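Local coordinates for protein putative acyl-CoA thioester hydrolase YbhC (Escherichia coli K-12, PDB 3GRH) that is a lipoprotein of the outer membrane in the pectinesterase family, a putative thioesterase that neither binds pectin nor has pectinesterase activity, at residues K171-W174 and Y175-D178; F196-N200 and N201-L205. All coordinates share one frame; numbering follows the deposited sequence.

Contact 1. Residues K171-W174 and Y175-D178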
ATOM      1  N   LYS A 171      -2.511 -27.473   5.148  1.00 15.27           N
ATOM      2  CA  LYS A 171      -1.371 -26.765   4.610  1.00 16.02           C
ATOM      3  C   LYS A 171      -1.386 -25.370   5.214  1.00 15.92           C
ATOM      4  O   LYS A 171      -2.432 -24.888   5.643  1.00 16.27           O
ATOM      5  CB  LYS A 171      -1.362 -26.707   3.063  1.00 16.76           C
ATOM      6  CG  LYS A 171      -1.279 -28.033   2.310  1.00 19.22           C
ATOM      7  CD  LYS A 171      -1.209 -27.751   0.800  1.00 20.52           C
ATOM      8  CE  LYS A 171      -1.085 -28.976  -0.049  1.00 26.11           C
ATOM      9  NZ  LYS A 171      -0.490 -28.612  -1.413  1.00 26.60           N
ATOM     10  N   PRO A 172      -0.214 -24.693   5.266  1.00 16.40           N
ATOM     11  CA  PRO A 172      -0.199 -23.335   5.680  1.00 18.23           C
ATOM     12  C   PRO A 172      -1.105 -22.450   4.784  1.00 18.57           C
ATOM     13  O   PRO A 172      -1.358 -22.677   3.571  1.00 22.67           O
ATOM     14  CB  PRO A 172       1.287 -22.899   5.501  1.00 19.29           C
ATOM     15  CG  PRO A 172       2.014 -24.205   5.682  1.00 16.98           C
ATOM     16  CD  PRO A 172       1.107 -25.202   4.972  1.00 16.35           C
ATOM     17  N   ALA A 173      -1.647 -21.466   5.424  1.00 19.09           N
ATOM     18  CA  ALA A 173      -2.422 -20.464   4.761  1.00 16.36           C
ATOM     19  C   ALA A 173      -3.816 -20.949   4.513  1.00 15.67           C
ATOM     20  O   ALA A 173      -4.632 -20.256   3.909  1.00 16.08           O
ATOM     21  CB  ALA A 173      -1.765 -19.905   3.395  1.00 18.59           C
ATOM     22  N   TRP A 174      -4.158 -22.152   4.973  1.00 15.34           N
ATOM     23  CA  TRP A 174      -5.565 -22.569   4.872  1.00 15.52           C
ATOM     24  C   TRP A 174      -6.551 -21.566   5.431  1.00 16.41           C
ATOM     25  O   TRP A 174      -7.596 -21.342   4.821  1.00 16.15           O
ATOM     26  CB  TRP A 174      -5.786 -23.904   5.589  1.00 16.56           C
ATOM     27  CG  TRP A 174      -7.222 -24.352   5.509  1.00 15.98           C
ATOM     28  CD1 TRP A 174      -8.098 -24.394   6.488  1.00 17.87           C
ATOM     29  CD2 TRP A 174      -7.922 -24.703   4.309  1.00 17.65           C
ATOM     30  NE1 TRP A 174      -9.321 -24.829   6.018  1.00 18.98           N
ATOM     31  CE2 TRP A 174      -9.236 -25.003   4.663  1.00 18.10           C
ATOM     32  CE3 TRP A 174      -7.553 -24.789   2.968  1.00 16.85           C
ATOM     33  CZ2 TRP A 174     -10.187 -25.394   3.728  1.00 19.66           C
ATOM     34  CZ3 TRP A 174      -8.497 -25.209   2.042  1.00 18.37           C
ATOM     35  CH2 TRP A 174      -9.780 -25.474   2.420  1.00 17.81           C
ATOM     36  N   TYR A 175      -6.260 -21.024   6.616  1.00 15.80           N
ATOM     37  CA  TYR A 175      -7.222 -20.144   7.248  1.00 15.66           C
ATOM     38  C   TYR A 175      -7.518 -18.941   6.346  1.00 15.23           C
ATOM     39  O   TYR A 175      -8.635 -18.392   6.359  1.00 16.62           O
ATOM     40  CB  TYR A 175      -6.759 -19.747   8.634  1.00 16.19           C
ATOM     41  CG  TYR A 175      -5.703 -18.694   8.685  1.00 17.14           C
ATOM     42  CD1 TYR A 175      -6.044 -17.363   8.827  1.00 17.65           C
ATOM     43  CD2 TYR A 175      -4.368 -19.037   8.705  1.00 18.86           C
ATOM     44  CE1 TYR A 175      -5.069 -16.389   8.831  1.00 17.07           C
ATOM     45  CE2 TYR A 175      -3.357 -18.060   8.771  1.00 19.88           C
ATOM     46  CZ  TYR A 175      -3.704 -16.733   8.846  1.00 17.68           C
ATOM     47  OH  TYR A 175      -2.706 -15.789   8.886  1.00 14.69           O
ATOM     48  N   MET A 176      -6.492 -18.492   5.614  1.00 15.97           N
ATOM     49  CA  MET A 176      -6.602 -17.349   4.666  1.00 14.21           C
ATOM     50  C   MET A 176      -7.502 -17.721   3.480  1.00 15.00           C
ATOM     51  O   MET A 176      -8.507 -17.053   3.187  1.00 15.55           O
ATOM     52  CB  MET A 176      -5.217 -16.936   4.188  1.00 14.39           C
ATOM     53  CG  MET A 176      -4.408 -16.340   5.310  1.00 13.66           C
ATOM     54  SD  MET A 176      -2.663 -16.042   4.987  1.00 14.96           S
ATOM     55  CE  MET A 176      -2.779 -14.599   3.941  1.00 13.53           C
ATOM     56  N   TYR A 177      -7.189 -18.838   2.833  1.00 15.21           N
ATOM     57  CA  TYR A 177      -7.945 -19.311   1.709  1.00 14.77           C
ATOM     58  C   TYR A 177      -9.358 -19.576   2.114  1.00 14.70           C
ATOM     59  O   TYR A 177     -10.272 -19.183   1.398  1.00 16.21           O
ATOM     60  CB  TYR A 177      -7.317 -20.551   1.159  1.00 15.26           C
ATOM     61  CG  TYR A 177      -8.091 -21.131   0.024  1.00 14.79           C
ATOM     62  CD1 TYR A 177      -8.004 -20.532  -1.244  1.00 16.02           C
ATOM     63  CD2 TYR A 177      -8.939 -22.192   0.205  1.00 14.14           C
ATOM     64  CE1 TYR A 177      -8.737 -21.016  -2.293  1.00 17.22           C
ATOM     65  CE2 TYR A 177      -9.642 -22.685  -0.832  1.00 17.37           C
ATOM     66  CZ  TYR A 177      -9.530 -22.105  -2.083  1.00 15.99           C
ATOM     67  OH  TYR A 177     -10.332 -22.679  -3.102  1.00 19.20           O
ATOM     68  N   ASP A 178      -9.546 -20.231   3.251  1.00 15.52           N
ATOM     69  CA  ASP A 178     -10.902 -20.654   3.694  1.00 16.51           C
ATOM     70  C   ASP A 178     -11.806 -19.477   4.005  1.00 17.99           C
ATOM     71  O   ASP A 178     -12.993 -19.521   3.756  1.00 20.38           O
ATOM     72  CB  ASP A 178     -10.776 -21.528   4.918  1.00 17.48           C
ATOM     73  CG  ASP A 178     -12.006 -22.318   5.229  1.00 19.77           C
ATOM     74  OD1 ASP A 178     -12.758 -22.729   4.316  1.00 24.34           O
ATOM     75  OD2 ASP A 178     -12.169 -22.531   6.444  1.00 23.51           O
TER
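Ala173 and Tyr177 are joined by the first full backbone bond of helix 174-181. Tyr177 N donates to Ala173 O at 3.1 Å, and the bond is nearly straight. Met176 N reaches the same oxygen, but only weakly. One residue on, Asp178 N gives a short 2.7 Å bond to Trp174 O.

The aromatic contacts lie on one flank of this turn. Trp174 has CG anti to its backbone N (chi1 180°), which carries the indole along the helix toward Tyr177 and Asp178. The CB of Asp178 sits over one face of the five-membered ring, 4.0 Å from its centroid, in a CH-pi contact. The carboxylate beyond it is tilted 21° from the indole plane. Its OD1 is hydrogen-bonded to Gln181 NE2.

Residues 171-174 form a type II beta turn that leads straight into the helix, with Ala173 at the N-cap. The helix packs on the outside of the right-handed parallel beta-helix of this family, where Ala173 and Met176 both touch Tyr122 of strand 115-123.

Tyr177 meets the other end of the indole obliquely, the planes being 41° apart. The closest atoms are Trp174 CZ3 and Tyr177 CD2, at 3.6 Å. Farther out, the Tyr177 ring meets those of Tyr167 and Trp157. The apolar pair Ala173 and Met176 is looser, with CB and SD 4.3 Å apart.

Contact 2. Residues F196-N200 and N201-L205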
ATOM      1  N   PHE A 196      -0.960 -11.387  -3.916  1.00  8.28           N
ATOM      2  CA  PHE A 196      -0.009 -11.607  -2.840  1.00  6.74           C
ATOM      3  C   PHE A 196      -0.674 -11.047  -1.607  1.00  6.53           C
ATOM      4  O   PHE A 196      -0.963  -9.865  -1.544  1.00  7.82           O
ATOM      5  CB  PHE A 196       1.314 -10.869  -3.142  1.00  7.48           C
ATOM      6  CG  PHE A 196       2.441 -11.281  -2.342  1.00  8.36           C
ATOM      7  CD1 PHE A 196       3.508 -12.004  -2.900  1.00 12.28           C
ATOM      8  CD2 PHE A 196       2.482 -11.037  -1.030  1.00  9.73           C
ATOM      9  CE1 PHE A 196       4.554 -12.383  -2.144  1.00 13.55           C
ATOM     10  CE2 PHE A 196       3.573 -11.500  -0.218  1.00 10.11           C
ATOM     11  CZ  PHE A 196       4.587 -12.165  -0.829  1.00  8.84           C
ATOM     12  N   TRP A 197      -0.921 -11.909  -0.627  1.00  5.52           N
ATOM     13  CA  TRP A 197      -1.567 -11.500   0.634  1.00  5.26           C
ATOM     14  C   TRP A 197      -0.773 -12.035   1.771  1.00  5.88           C
ATOM     15  O   TRP A 197      -0.542 -13.207   1.896  1.00  8.19           O
ATOM     16  CB  TRP A 197      -2.946 -12.080   0.686  1.00  6.64           C
ATOM     17  CG  TRP A 197      -3.736 -11.894   1.924  1.00  7.39           C
ATOM     18  CD1 TRP A 197      -3.493 -11.022   2.938  1.00  7.59           C
ATOM     19  CD2 TRP A 197      -4.965 -12.568   2.275  1.00  8.26           C
ATOM     20  NE1 TRP A 197      -4.452 -11.157   3.905  1.00  8.13           N
ATOM     21  CE2 TRP A 197      -5.325 -12.131   3.543  1.00 11.04           C
ATOM     22  CE3 TRP A 197      -5.692 -13.610   1.696  1.00 12.54           C
ATOM     23  CZ2 TRP A 197      -6.444 -12.605   4.203  1.00 12.06           C
ATOM     24  CZ3 TRP A 197      -6.825 -14.020   2.312  1.00  9.08           C
ATOM     25  CH2 TRP A 197      -7.182 -13.557   3.548  1.00 10.57           C
ATOM     26  N   SER A 198      -0.277 -11.105   2.558  1.00  5.77           N
ATOM     27  CA  SER A 198       0.494 -11.446   3.764  1.00  5.93           C
ATOM     28  C   SER A 198      -0.152 -10.990   5.030  1.00  8.00           C
ATOM     29  O   SER A 198      -0.628  -9.883   5.081  1.00  6.78           O
ATOM     30  CB  SER A 198       1.838 -10.819   3.676  1.00  8.67           C
ATOM     31  OG  SER A 198       2.639 -11.076   4.832  1.00  8.27           O
ATOM     32  N   GLN A 199      -0.157 -11.891   6.031  1.00  7.10           N
ATOM     33  CA  GLN A 199      -0.424 -11.500   7.399  1.00  7.69           C
ATOM     34  C   GLN A 199       0.812 -11.641   8.261  1.00  7.84           C
ATOM     35  O   GLN A 199       0.747 -11.580   9.502  1.00 10.52           O
ATOM     36  CB  GLN A 199      -1.520 -12.346   7.986  1.00  8.30           C
ATOM     37  CG  GLN A 199      -2.787 -12.255   7.183  1.00 11.50           C
ATOM     38  CD  GLN A 199      -3.940 -12.459   8.049  1.00 15.73           C
ATOM     39  OE1 GLN A 199      -3.951 -13.384   8.883  1.00 16.47           O
ATOM     40  NE2 GLN A 199      -4.881 -11.521   7.987  1.00 15.34           N
ATOM     41  N   ASN A 200       1.960 -11.896   7.675  1.00  7.75           N
ATOM     42  CA  ASN A 200       3.202 -12.151   8.433  1.00  6.71           C
ATOM     43  C   ASN A 200       3.768 -10.827   8.979  1.00  7.72           C
ATOM     44  O   ASN A 200       4.101  -9.886   8.241  1.00  7.29           O
ATOM     45  CB  ASN A 200       4.193 -12.765   7.418  1.00  7.70           C
ATOM     46  CG  ASN A 200       5.463 -13.236   7.995  1.00 10.02           C
ATOM     47  OD1 ASN A 200       6.565 -12.696   7.690  1.00 11.41           O
ATOM     48  ND2 ASN A 200       5.370 -14.197   8.889  1.00 11.23           N
ATOM     49  N   ASN A 201       3.936 -10.764  10.310  1.00  8.13           N
ATOM     50  CA  ASN A 201       4.639  -9.664  10.904  1.00  7.73           C
ATOM     51  C   ASN A 201       6.070  -9.790  10.507  1.00  7.28           C
ATOM     52  O   ASN A 201       6.658 -10.881  10.559  1.00  9.34           O
ATOM     53  CB  ASN A 201       4.521  -9.667  12.424  1.00  9.75           C
ATOM     54  CG  ASN A 201       3.132  -9.421  12.933  1.00  9.63           C
ATOM     55  OD1 ASN A 201       2.270  -8.836  12.276  1.00 10.09           O
ATOM     56  ND2 ASN A 201       2.906  -9.913  14.164  1.00 17.05           N
ATOM     57  N   GLY A 202       6.675  -8.689  10.145  1.00  8.05           N
ATOM     58  CA  GLY A 202       8.038  -8.850   9.721  1.00  7.61           C
ATOM     59  C   GLY A 202       8.319  -9.241   8.327  1.00  6.55           C
ATOM     60  O   GLY A 202       9.500  -9.424   8.017  1.00  9.12           O
ATOM     61  N   LEU A 203       7.321  -9.363   7.492  1.00  6.68           N
ATOM     62  CA  LEU A 203       7.534  -9.646   6.040  1.00  5.94           C
ATOM     63  C   LEU A 203       8.471  -8.626   5.466  1.00  7.47           C
ATOM     64  O   LEU A 203       8.331  -7.437   5.712  1.00  6.29           O
ATOM     65  CB  LEU A 203       6.216  -9.551   5.329  1.00  6.65           C
ATOM     66  CG  LEU A 203       6.274  -9.931   3.845  1.00  6.27           C
ATOM     67  CD1 LEU A 203       6.226 -11.454   3.686  1.00 11.65           C
ATOM     68  CD2 LEU A 203       5.060  -9.219   3.145  1.00 11.41           C
ATOM     69  N   GLN A 204       9.424  -9.103   4.656  1.00  6.78           N
ATOM     70  CA  GLN A 204      10.294  -8.259   3.885  1.00  5.95           C
ATOM     71  C   GLN A 204      10.214  -8.693   2.452  1.00  7.61           C
ATOM     72  O   GLN A 204      10.305  -9.870   2.179  1.00  7.14           O
ATOM     73  CB  GLN A 204      11.699  -8.449   4.385  1.00  6.81           C
ATOM     74  CG  GLN A 204      11.897  -7.865   5.750  1.00  8.52           C
ATOM     75  CD  GLN A 204      13.306  -8.050   6.288  1.00  7.97           C
ATOM     76  OE1 GLN A 204      14.145  -8.826   5.805  1.00  8.53           O
ATOM     77  NE2 GLN A 204      13.581  -7.332   7.375  1.00 14.41           N
ATOM     78  N   LEU A 205       9.992  -7.765   1.537  1.00  5.58           N
ATOM     79  CA  LEU A 205       9.949  -8.021   0.065  1.00  6.39           C
ATOM     80  C   LEU A 205      10.964  -7.123  -0.612  1.00  7.42           C
ATOM     81  O   LEU A 205      11.081  -5.985  -0.269  1.00  7.01           O
ATOM     82  CB  LEU A 205       8.594  -7.704  -0.517  1.00  5.79           C
ATOM     83  CG  LEU A 205       7.428  -8.465   0.021  1.00  9.35           C
ATOM     84  CD1 LEU A 205       6.135  -8.038  -0.655  1.00 11.76           C
ATOM     85  CD2 LEU A 205       7.562  -9.999  -0.133  1.00 10.53           C
TER
HETATM   86  O   HOH W   1      -0.372 -10.143  11.617  1.00 26.95           O
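Phe196 and Leu205 approach from opposite directions across a bend in the chain. Leu205 CD2 comes within 3.7 Å of Phe196 CZ, while its CD1 lies over one face of the ring, toward the rim. Leu203 lies nearer the turn. Its CG stands opposite the backbone N across the CA-CB bond (chi1 -175°), and this sends CD2 to 3.5 Å from Ser198 OG and 4.3 Å from Phe196 CE2.

The bend joins strand 196-198 to strand 204-206, which belong to different faces of the parallel beta-helix, so these apolar groups fill the interior of a coil. Its corner is a type II beta turn from Asn200 to Leu203, closed by a weak bond from Leu203 N to Asn200 O. Gly202 takes the turn position with positive phi (84°).

Ser198 also faces inward, but its hydroxyl reaches forward along the chain. OG accepts from Asn200 N at 3.0 Å, an ST turn. The Asn200 amide heads for the neighbouring coil, where OD1 accepts from Ile130 N and ND2 donates to Gly128 O. Asn201 points away from the bend. Its OD1 accepts from Asp233 N and from a water that also donates to Gln199 O, at 2.8 Å.

How the contacts relate
Contact 1 precedes contact 2 in the chain, and their centres are about 15 Å apart. Helix 174-181 lies on the outside of the beta-helix, while the side chains of Phe196, Leu203 and Leu205 point into it. The two meet at Gln199 and Trp197. Tyr175 OH and Gln199 OE1 are 2.7 Å apart, a probable hydrogen bond, and Tyr175 OH also bonds to Ala125 N. Beside this polar link, Met176 CE packs 3.3 Å from Trp197 O and 4.0 Å from Gln199 CG. Tyr122, against which contact 1 packs, also meets the Trp197 ring edge-to-face. Both contacts lie away from the predicted nucleophile Asp280 and from Arg340, which probably binds substrate, as in relatives.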